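Local coordinates for cytolethal distending toxin protein C (Haemophilus ducreyi, PDB 1SR4) that forms one of the three subunits of the cytolethal distending toxin, a bacterial genotoxin, and, having a ricin-like fold, may bind carbohydrate, at residues L65-V70 against D91-N96; C115-D120 against L140-G145. One frame throughout, in Å; residues are numbered along the deposited sequence.

Contact 1: L65-V70 against D91-N96; sequences LVQFKV and DHTVFN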
ATOM      1  N   LEU C  65      10.471 -14.742   4.199  1.00 10.14           N
ATOM      2  CA  LEU C  65      10.789 -15.184   5.553  1.00  9.77           C
ATOM      3  C   LEU C  65      10.848 -14.004   6.512  1.00  8.88           C
ATOM      4  O   LEU C  65      11.486 -12.992   6.225  1.00  9.16           O
ATOM      5  CB  LEU C  65      12.118 -15.963   5.554  1.00 10.46           C
ATOM      6  CG  LEU C  65      12.120 -17.185   4.620  1.00 11.26           C
ATOM      7  CD1 LEU C  65      13.411 -17.968   4.821  1.00 12.16           C
ATOM      8  CD2 LEU C  65      10.917 -18.090   4.903  1.00 11.88           C
ATOM      9  N   VAL C  66      10.158 -14.132   7.643  1.00  9.18           N
ATOM     10  CA  VAL C  66      10.120 -13.071   8.642  1.00 10.21           C
ATOM     11  C   VAL C  66      10.070 -13.614  10.063  1.00  9.58           C
ATOM     12  O   VAL C  66      10.016 -14.821  10.299  1.00 10.78           O
ATOM     13  CB  VAL C  66       8.854 -12.159   8.487  1.00  9.51           C
ATOM     14  CG1 VAL C  66       8.751 -11.603   7.061  1.00 10.99           C
ATOM     15  CG2 VAL C  66       7.589 -12.952   8.854  1.00 11.55           C
ATOM     16  N   GLN C  67      10.104 -12.688  11.009  1.00 11.04           N
ATOM     17  CA  GLN C  67       9.960 -13.017  12.414  1.00 10.46           C
ATOM     18  C   GLN C  67       9.033 -11.925  12.930  1.00 10.47           C
ATOM     19  O   GLN C  67       9.012 -10.823  12.390  1.00  9.48           O
ATOM     20  CB  GLN C  67      11.297 -12.949  13.155  1.00 11.90           C
ATOM     21  CG  GLN C  67      12.298 -14.034  12.772  1.00 13.76           C
ATOM     22  CD  GLN C  67      13.617 -13.854  13.503  1.00 17.48           C
ATOM     23  OE1 GLN C  67      14.246 -12.806  13.395  1.00 16.22           O
ATOM     24  NE2 GLN C  67      14.034 -14.871  14.258  1.00 15.29           N
ATOM     25  N   PHE C  68       8.254 -12.240  13.955  1.00 10.15           N
ATOM     26  CA  PHE C  68       7.368 -11.263  14.565  1.00 10.18           C
ATOM     27  C   PHE C  68       8.035 -11.007  15.916  1.00 11.37           C
ATOM     28  O   PHE C  68       8.035 -11.873  16.792  1.00 11.64           O
ATOM     29  CB  PHE C  68       5.968 -11.854  14.727  1.00  9.33           C
ATOM     30  CG  PHE C  68       5.349 -12.290  13.420  1.00 11.74           C
ATOM     31  CD1 PHE C  68       4.962 -11.351  12.471  1.00 11.08           C
ATOM     32  CD2 PHE C  68       5.225 -13.643  13.110  1.00 11.88           C
ATOM     33  CE1 PHE C  68       4.460 -11.755  11.224  1.00 11.76           C
ATOM     34  CE2 PHE C  68       4.727 -14.050  11.868  1.00 11.88           C
ATOM     35  CZ  PHE C  68       4.347 -13.106  10.929  1.00 10.37           C
ATOM     36  N   LYS C  69       8.608  -9.817  16.068  1.00 11.17           N
ATOM     37  CA  LYS C  69       9.333  -9.441  17.279  1.00 11.49           C
ATOM     38  C   LYS C  69       8.564  -8.567  18.258  1.00 12.50           C
ATOM     39  O   LYS C  69       7.823  -7.661  17.872  1.00 13.52           O
ATOM     40  CB  LYS C  69      10.633  -8.732  16.876  1.00 13.06           C
ATOM     41  CG  LYS C  69      11.514  -8.264  18.032  1.00 12.84           C
ATOM     42  CD  LYS C  69      12.664  -7.406  17.506  1.00 14.11           C
ATOM     43  CE  LYS C  69      13.429  -6.712  18.641  1.00 14.78           C
ATOM     44  NZ  LYS C  69      12.513  -5.897  19.495  1.00 11.49           N
ATOM     45  N   VAL C  70       8.765  -8.849  19.537  1.00 12.84           N
ATOM     46  CA  VAL C  70       8.137  -8.112  20.619  1.00 12.78           C
ATOM     47  C   VAL C  70       8.777  -6.733  20.690  1.00 11.58           C
ATOM     48  O   VAL C  70       9.987  -6.584  20.510  1.00 12.37           O
ATOM     49  CB  VAL C  70       8.359  -8.825  21.987  1.00 12.39           C
ATOM     50  CG1 VAL C  70       7.828  -7.967  23.132  1.00 10.96           C
ATOM     51  CG2 VAL C  70       7.655 -10.187  21.982  1.00 13.69           C
ATOM     52  N   ASP C  91      14.551 -21.863  14.208  1.00 18.63           N
ATOM     53  CA  ASP C  91      13.690 -22.996  13.855  1.00 18.98           C
ATOM     54  C   ASP C  91      12.262 -22.788  14.370  1.00 17.82           C
ATOM     55  O   ASP C  91      11.304 -23.291  13.784  1.00 17.62           O
ATOM     56  CB  ASP C  91      14.227 -24.302  14.442  1.00 19.90           C
ATOM     57  CG  ASP C  91      15.386 -24.884  13.645  1.00 23.09           C
ATOM     58  OD1 ASP C  91      15.861 -24.249  12.673  1.00 20.95           O
ATOM     59  OD2 ASP C  91      15.821 -26.000  14.008  1.00 23.31           O
ATOM     60  N   HIS C  92      12.114 -22.066  15.474  1.00 17.53           N
ATOM     61  CA  HIS C  92      10.780 -21.828  16.028  1.00 17.32           C
ATOM     62  C   HIS C  92      10.256 -20.421  15.824  1.00 14.87           C
ATOM     63  O   HIS C  92       9.092 -20.164  16.093  1.00 13.83           O
ATOM     64  CB  HIS C  92      10.764 -22.116  17.525  1.00 20.54           C
ATOM     65  CG  HIS C  92      11.011 -23.553  17.864  1.00 26.06           C
ATOM     66  ND1 HIS C  92      10.060 -24.536  17.679  1.00 27.48           N
ATOM     67  CD2 HIS C  92      12.116 -24.180  18.332  1.00 26.84           C
ATOM     68  CE1 HIS C  92      10.573 -25.707  18.013  1.00 29.14           C
ATOM     69  NE2 HIS C  92      11.820 -25.520  18.410  1.00 30.24           N
ATOM     70  N   THR C  93      11.094 -19.512  15.346  1.00 13.36           N
ATOM     71  CA  THR C  93      10.652 -18.127  15.213  1.00 12.46           C
ATOM     72  C   THR C  93      10.566 -17.573  13.810  1.00 13.66           C
ATOM     73  O   THR C  93       9.979 -16.504  13.616  1.00 13.38           O
ATOM     74  CB  THR C  93      11.560 -17.191  16.022  1.00 11.61           C
ATOM     75  OG1 THR C  93      12.893 -17.262  15.512  1.00 11.15           O
ATOM     76  CG2 THR C  93      11.577 -17.620  17.493  1.00 14.90           C
ATOM     77  N   VAL C  94      11.140 -18.275  12.836  1.00 12.23           N
ATOM     78  CA  VAL C  94      11.095 -17.780  11.469  1.00 12.75           C
ATOM     79  C   VAL C  94       9.864 -18.316  10.749  1.00 13.32           C
ATOM     80  O   VAL C  94       9.651 -19.533  10.652  1.00 12.86           O
ATOM     81  CB  VAL C  94      12.361 -18.149  10.689  1.00 12.30           C
ATOM     82  CG1 VAL C  94      12.237 -17.691   9.220  1.00 11.24           C
ATOM     83  CG2 VAL C  94      13.582 -17.472  11.346  1.00 11.51           C
ATOM     84  N   PHE C  95       9.042 -17.392  10.269  1.00 11.04           N
ATOM     85  CA  PHE C  95       7.829 -17.765   9.560  1.00 11.62           C
ATOM     86  C   PHE C  95       7.896 -17.284   8.123  1.00 10.09           C
ATOM     87  O   PHE C  95       8.833 -16.587   7.741  1.00 10.12           O
ATOM     88  CB  PHE C  95       6.599 -17.262  10.319  1.00  8.92           C
ATOM     89  CG  PHE C  95       6.363 -18.024  11.590  1.00 12.50           C
ATOM     90  CD1 PHE C  95       5.661 -19.236  11.575  1.00 11.61           C
ATOM     91  CD2 PHE C  95       6.952 -17.610  12.780  1.00 13.33           C
ATOM     92  CE1 PHE C  95       5.559 -20.027  12.720  1.00 14.07           C
ATOM     93  CE2 PHE C  95       6.858 -18.395  13.938  1.00 14.94           C
ATOM     94  CZ  PHE C  95       6.157 -19.613  13.903  1.00 13.70           C
ATOM     95  N   ASN C  96       6.886 -17.635   7.342  1.00 10.85           N
ATOM     96  CA  ASN C  96       6.909 -17.386   5.909  1.00  9.61           C
ATOM     97  C   ASN C  96       5.607 -16.785   5.365  1.00  9.18           C
ATOM     98  O   ASN C  96       4.583 -17.458   5.344  1.00  8.39           O
ATOM     99  CB  ASN C  96       7.217 -18.759   5.290  1.00  9.67           C
ATOM    100  CG  ASN C  96       7.347 -18.748   3.789  1.00 10.38           C
ATOM    101  OD1 ASN C  96       7.446 -17.700   3.156  1.00 12.10           O
ATOM    102  ND2 ASN C  96       7.365 -19.942   3.207  1.00 10.89           N
TER
HETATM  103  O   HOH W   1       8.448 -14.898  15.053  1.00 10.14           O

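Contact 2: C115-D120 against L140-G145; sequences CITSHD and LAYQWG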
ATOM      1  N   CYS C 115       1.281 -24.759   7.834  1.00 12.93           N
ATOM      2  CA  CYS C 115       0.523 -23.500   7.833  1.00 12.91           C
ATOM      3  C   CYS C 115      -0.054 -23.163   9.208  1.00 13.55           C
ATOM      4  O   CYS C 115      -0.504 -24.041   9.933  1.00 13.27           O
ATOM      5  CB  CYS C 115      -0.660 -23.585   6.856  1.00 15.35           C
ATOM      6  SG  CYS C 115      -0.312 -23.651   5.068  1.00 21.48           S
ATOM      7  N   ILE C 116      -0.062 -21.881   9.563  1.00 12.29           N
ATOM      8  CA  ILE C 116      -0.640 -21.458  10.830  1.00 11.12           C
ATOM      9  C   ILE C 116      -2.123 -21.246  10.562  1.00 11.85           C
ATOM     10  O   ILE C 116      -2.496 -20.523   9.640  1.00 11.61           O
ATOM     11  CB  ILE C 116      -0.044 -20.109  11.310  1.00 12.80           C
ATOM     12  CG1 ILE C 116       1.450 -20.276  11.590  1.00 12.62           C
ATOM     13  CG2 ILE C 116      -0.803 -19.610  12.551  1.00 10.24           C
ATOM     14  CD1 ILE C 116       2.109 -19.015  12.164  1.00 14.49           C
ATOM     15  N   THR C 117      -2.975 -21.864  11.365  1.00 12.14           N
ATOM     16  CA  THR C 117      -4.417 -21.722  11.170  1.00 12.17           C
ATOM     17  C   THR C 117      -5.107 -21.384  12.485  1.00 11.52           C
ATOM     18  O   THR C 117      -4.547 -21.589  13.568  1.00 11.03           O
ATOM     19  CB  THR C 117      -5.054 -23.036  10.650  1.00 13.60           C
ATOM     20  OG1 THR C 117      -4.861 -24.072  11.625  1.00 14.62           O
ATOM     21  CG2 THR C 117      -4.436 -23.456   9.332  1.00 10.83           C
ATOM     22  N   SER C 118      -6.314 -20.839  12.383  1.00 10.29           N
ATOM     23  CA  SER C 118      -7.118 -20.530  13.557  1.00 10.44           C
ATOM     24  C   SER C 118      -8.572 -20.740  13.134  1.00 12.33           C
ATOM     25  O   SER C 118      -9.117 -19.939  12.378  1.00 13.16           O
ATOM     26  CB  SER C 118      -6.911 -19.090  14.008  1.00  9.17           C
ATOM     27  OG  SER C 118      -7.656 -18.844  15.188  1.00  9.46           O
ATOM     28  N   HIS C 119      -9.185 -21.814  13.624  1.00 12.13           N
ATOM     29  CA  HIS C 119     -10.570 -22.165  13.285  1.00 14.51           C
ATOM     30  C   HIS C 119     -11.605 -21.729  14.305  1.00 14.58           C
ATOM     31  O   HIS C 119     -12.805 -21.937  14.105  1.00 15.77           O
ATOM     32  CB  HIS C 119     -10.708 -23.688  13.141  1.00 15.78           C
ATOM     33  CG  HIS C 119     -10.071 -24.249  11.911  1.00 15.45           C
ATOM     34  ND1 HIS C 119      -8.743 -24.618  11.857  1.00 17.85           N
ATOM     35  CD2 HIS C 119     -10.586 -24.515  10.688  1.00 15.92           C
ATOM     36  CE1 HIS C 119      -8.469 -25.091  10.653  1.00 15.10           C
ATOM     37  NE2 HIS C 119      -9.570 -25.039   9.925  1.00 16.85           N
ATOM     38  N   ASP C 120     -11.163 -21.143  15.406  1.00 14.64           N
ATOM     39  CA  ASP C 120     -12.102 -20.758  16.448  1.00 15.20           C
ATOM     40  C   ASP C 120     -11.395 -19.911  17.498  1.00 14.98           C
ATOM     41  O   ASP C 120     -10.166 -19.761  17.452  1.00 13.76           O
ATOM     42  CB  ASP C 120     -12.688 -22.038  17.069  1.00 16.56           C
ATOM     43  CG  ASP C 120     -13.802 -21.763  18.079  1.00 20.22           C
ATOM     44  OD1 ASP C 120     -14.579 -20.793  17.908  1.00 19.81           O
ATOM     45  OD2 ASP C 120     -13.915 -22.551  19.045  1.00 22.92           O
ATOM     46  N   LEU C 140     -10.967 -18.710   5.460  1.00  9.40           N
ATOM     47  CA  LEU C 140     -10.450 -17.708   6.395  1.00 10.05           C
ATOM     48  C   LEU C 140      -9.626 -18.295   7.540  1.00  9.42           C
ATOM     49  O   LEU C 140      -8.804 -17.605   8.134  1.00  8.50           O
ATOM     50  CB  LEU C 140     -11.610 -16.882   6.975  1.00  9.48           C
ATOM     51  CG  LEU C 140     -12.412 -16.060   5.956  1.00 12.14           C
ATOM     52  CD1 LEU C 140     -13.728 -15.565   6.577  1.00  9.38           C
ATOM     53  CD2 LEU C 140     -11.563 -14.864   5.504  1.00  8.45           C
ATOM     54  N   ALA C 141      -9.836 -19.563   7.856  1.00  9.18           N
ATOM     55  CA  ALA C 141      -9.082 -20.188   8.947  1.00  9.44           C
ATOM     56  C   ALA C 141      -7.573 -20.160   8.687  1.00  9.36           C
ATOM     57  O   ALA C 141      -6.775 -20.173   9.621  1.00 10.32           O
ATOM     58  CB  ALA C 141      -9.570 -21.648   9.162  1.00  8.33           C
ATOM     59  N   TYR C 142      -7.194 -20.095   7.410  1.00  9.56           N
ATOM     60  CA  TYR C 142      -5.792 -20.070   6.991  1.00  9.81           C
ATOM     61  C   TYR C 142      -5.280 -18.674   6.718  1.00 10.49           C
ATOM     62  O   TYR C 142      -4.101 -18.502   6.438  1.00  9.40           O
ATOM     63  CB  TYR C 142      -5.624 -20.841   5.677  1.00 12.60           C
ATOM     64  CG  TYR C 142      -5.833 -22.317   5.787  1.00 11.32           C
ATOM     65  CD1 TYR C 142      -4.749 -23.183   5.823  1.00 14.34           C
ATOM     66  CD2 TYR C 142      -7.111 -22.842   5.898  1.00 11.83           C
ATOM     67  CE1 TYR C 142      -4.928 -24.555   5.973  1.00 14.59           C
ATOM     68  CE2 TYR C 142      -7.310 -24.207   6.046  1.00 16.26           C
ATOM     69  CZ  TYR C 142      -6.213 -25.055   6.084  1.00 17.44           C
ATOM     70  OH  TYR C 142      -6.403 -26.403   6.229  1.00 19.37           O
ATOM     71  N   GLN C 143      -6.175 -17.691   6.784  1.00  9.04           N
ATOM     72  CA  GLN C 143      -5.853 -16.314   6.445  1.00  8.67           C
ATOM     73  C   GLN C 143      -5.549 -15.384   7.590  1.00  8.03           C
ATOM     74  O   GLN C 143      -6.217 -15.407   8.615  1.00  7.79           O
ATOM     75  CB  GLN C 143      -7.000 -15.729   5.632  1.00  8.30           C
ATOM     76  CG  GLN C 143      -7.357 -16.526   4.367  1.00  6.26           C
ATOM     77  CD  GLN C 143      -8.468 -15.843   3.606  1.00  6.53           C
ATOM     78  OE1 GLN C 143      -8.516 -14.612   3.547  1.00  7.26           O
ATOM     79  NE2 GLN C 143      -9.358 -16.628   3.003  1.00  7.41           N
ATOM     80  N   TRP C 144      -4.561 -14.528   7.366  1.00  8.77           N
ATOM     81  CA  TRP C 144      -4.102 -13.572   8.355  1.00  9.12           C
ATOM     82  C   TRP C 144      -4.029 -12.146   7.825  1.00  9.26           C
ATOM     83  O   TRP C 144      -3.673 -11.915   6.666  1.00 10.29           O
ATOM     84  CB  TRP C 144      -2.718 -14.009   8.834  1.00  8.24           C
ATOM     85  CG  TRP C 144      -2.806 -15.349   9.485  1.00 10.49           C
ATOM     86  CD1 TRP C 144      -2.758 -16.572   8.876  1.00 10.27           C
ATOM     87  CD2 TRP C 144      -3.137 -15.590  10.850  1.00  9.38           C
ATOM     88  NE1 TRP C 144      -3.057 -17.565   9.787  1.00 10.51           N
ATOM     89  CE2 TRP C 144      -3.295 -16.988  11.005  1.00 10.66           C
ATOM     90  CE3 TRP C 144      -3.327 -14.756  11.960  1.00 10.47           C
ATOM     91  CZ2 TRP C 144      -3.635 -17.573  12.234  1.00  9.58           C
ATOM     92  CZ3 TRP C 144      -3.669 -15.334  13.179  1.00 13.39           C
ATOM     93  CH2 TRP C 144      -3.819 -16.730  13.305  1.00 12.22           C
ATOM     94  N   GLY C 145      -4.356 -11.188   8.680  1.00  8.02           N
ATOM     95  CA  GLY C 145      -4.257  -9.798   8.274  1.00  9.10           C
ATOM     96  C   GLY C 145      -3.052  -9.187   8.967  1.00 10.31           C
ATOM     97  O   GLY C 145      -2.895  -9.345  10.177  1.00 10.80           O
TER
HETATM   98  O   HOH W   2      -1.789 -19.801   7.076  1.00  8.99           O

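Contact 1: L65-V70 against D91-N96
Two backbone hydrogen bonds fasten L65-V70 to D91-N96, both made by the pair V66 and F95. V66 N gives its proton to F95 O at 2.8 Å, the donor standing above the carbonyl plane. The return bond, from F95 N to V66 O, is 2.7 Å long, with its donor in the carbonyl plane. This reciprocal exchange marks V66 and F95 as an antiparallel hydrogen-bonded pair. L65 and N96 form the adjoining non-hydrogen-bonded pair, and the CA of L65 adds a CA-H...O contact to F95 O.

Next to this pair, where V94 is the first residue past the helix with non-helical backbone torsions, the links pass to side chain and water. The extended chain of Q67 (chi2 177°) carries NE2 to T93 OG1 at 2.9 Å, with the hydroxyl oxygen in the amide plane and the N-H...O angle bent to 146°. NE2 also bonds C87 O, and T93 OG1 is hydrogen-bonded to D89 O. One water bridges the segments, accepting from F68 N and donating to T93 O, the latter at 2.6 Å.

Van der Waals contacts lie on both faces. On the face of V66 and F95, the side chains of F68 and F95 cross at about a right angle, F68 CE2 lying 4.0 Å from F95 CB; the F95 ring also meets that of F77. On the face of L65 and N96, the L65 methyl CD2 rests on the amide side chain of N96, 3.8 Å from N96 CB, while N96 ND2 donates to R60 O. V94 CG1 approaches L65 CB, and its CG2 reaches the CG of Q67.

All eight touching residues are buried, and the pairing joins neighbouring antiparallel strands 64-69 and 95-99 within the ricin-type beta-trefoil fold of the CdtA/CdtC family.

Contact 2: C115-D120 against L140-G145
A141 and W144 grip the strand end 115-117 and the residues after it through two hydrogen bonds. S118 N donates to A141 O at 2.9 Å, in the carbonyl plane, and the indole NE1 of W144 donates to I116 O at 3.0 Å. I116 O lies near the indole plane, whereas NE1 stands 53° out of the carbonyl plane. A water lies 2.8 Å from I116 O and 2.7 Å from Y142 O.

Two CH-pi contacts follow: T117 CG2 lies over one face of Y142, 3.8 Å from the ring centroid, and A141 CB over one face of the H119 imidazole, 3.6 Å from its centroid. I116 CG2, anti to the backbone N, presses on W144 CZ2 at 3.5 Å. S118 O is buried without a polar partner in the model; A141 CA offers it a CA-H...O contact.

In the second shell, T117 OG1 bonds E127 OE2 and S118 OG bonds D123 O, while the Y142 ring meets F138. C115 is disulfide-bonded to C129. Strand 115-117 pairs with 125-127, and the 3-10 turn 140-142 leads into strand 144-147, whose W144 is backbone-bonded to F105 and packs against strands 19-24 and 105-109.

Contact 1 has its centre about 7 Å from that of the chain, against about 12 Å for contact 2; its touching residues are all buried, whereas contact 2 reaches the surface at H119. Their centres are about 16 Å apart, yet F95 CD1 packs on I116 CD1 at 3.6 Å. Both reach the antiparallel strands of the beta-trefoil barrel: contact 1 joins two adjacent strands by a short antiparallel pairing, while contact 2 sets a 3-10 turn and the strand after it against the strand pair 115-117 and 125-127, using an indole N-H and methyl-ring packing. Near contact 2, Q143 NE2 makes a hydrogen bond to L200 O of the neighbouring CdtA chain.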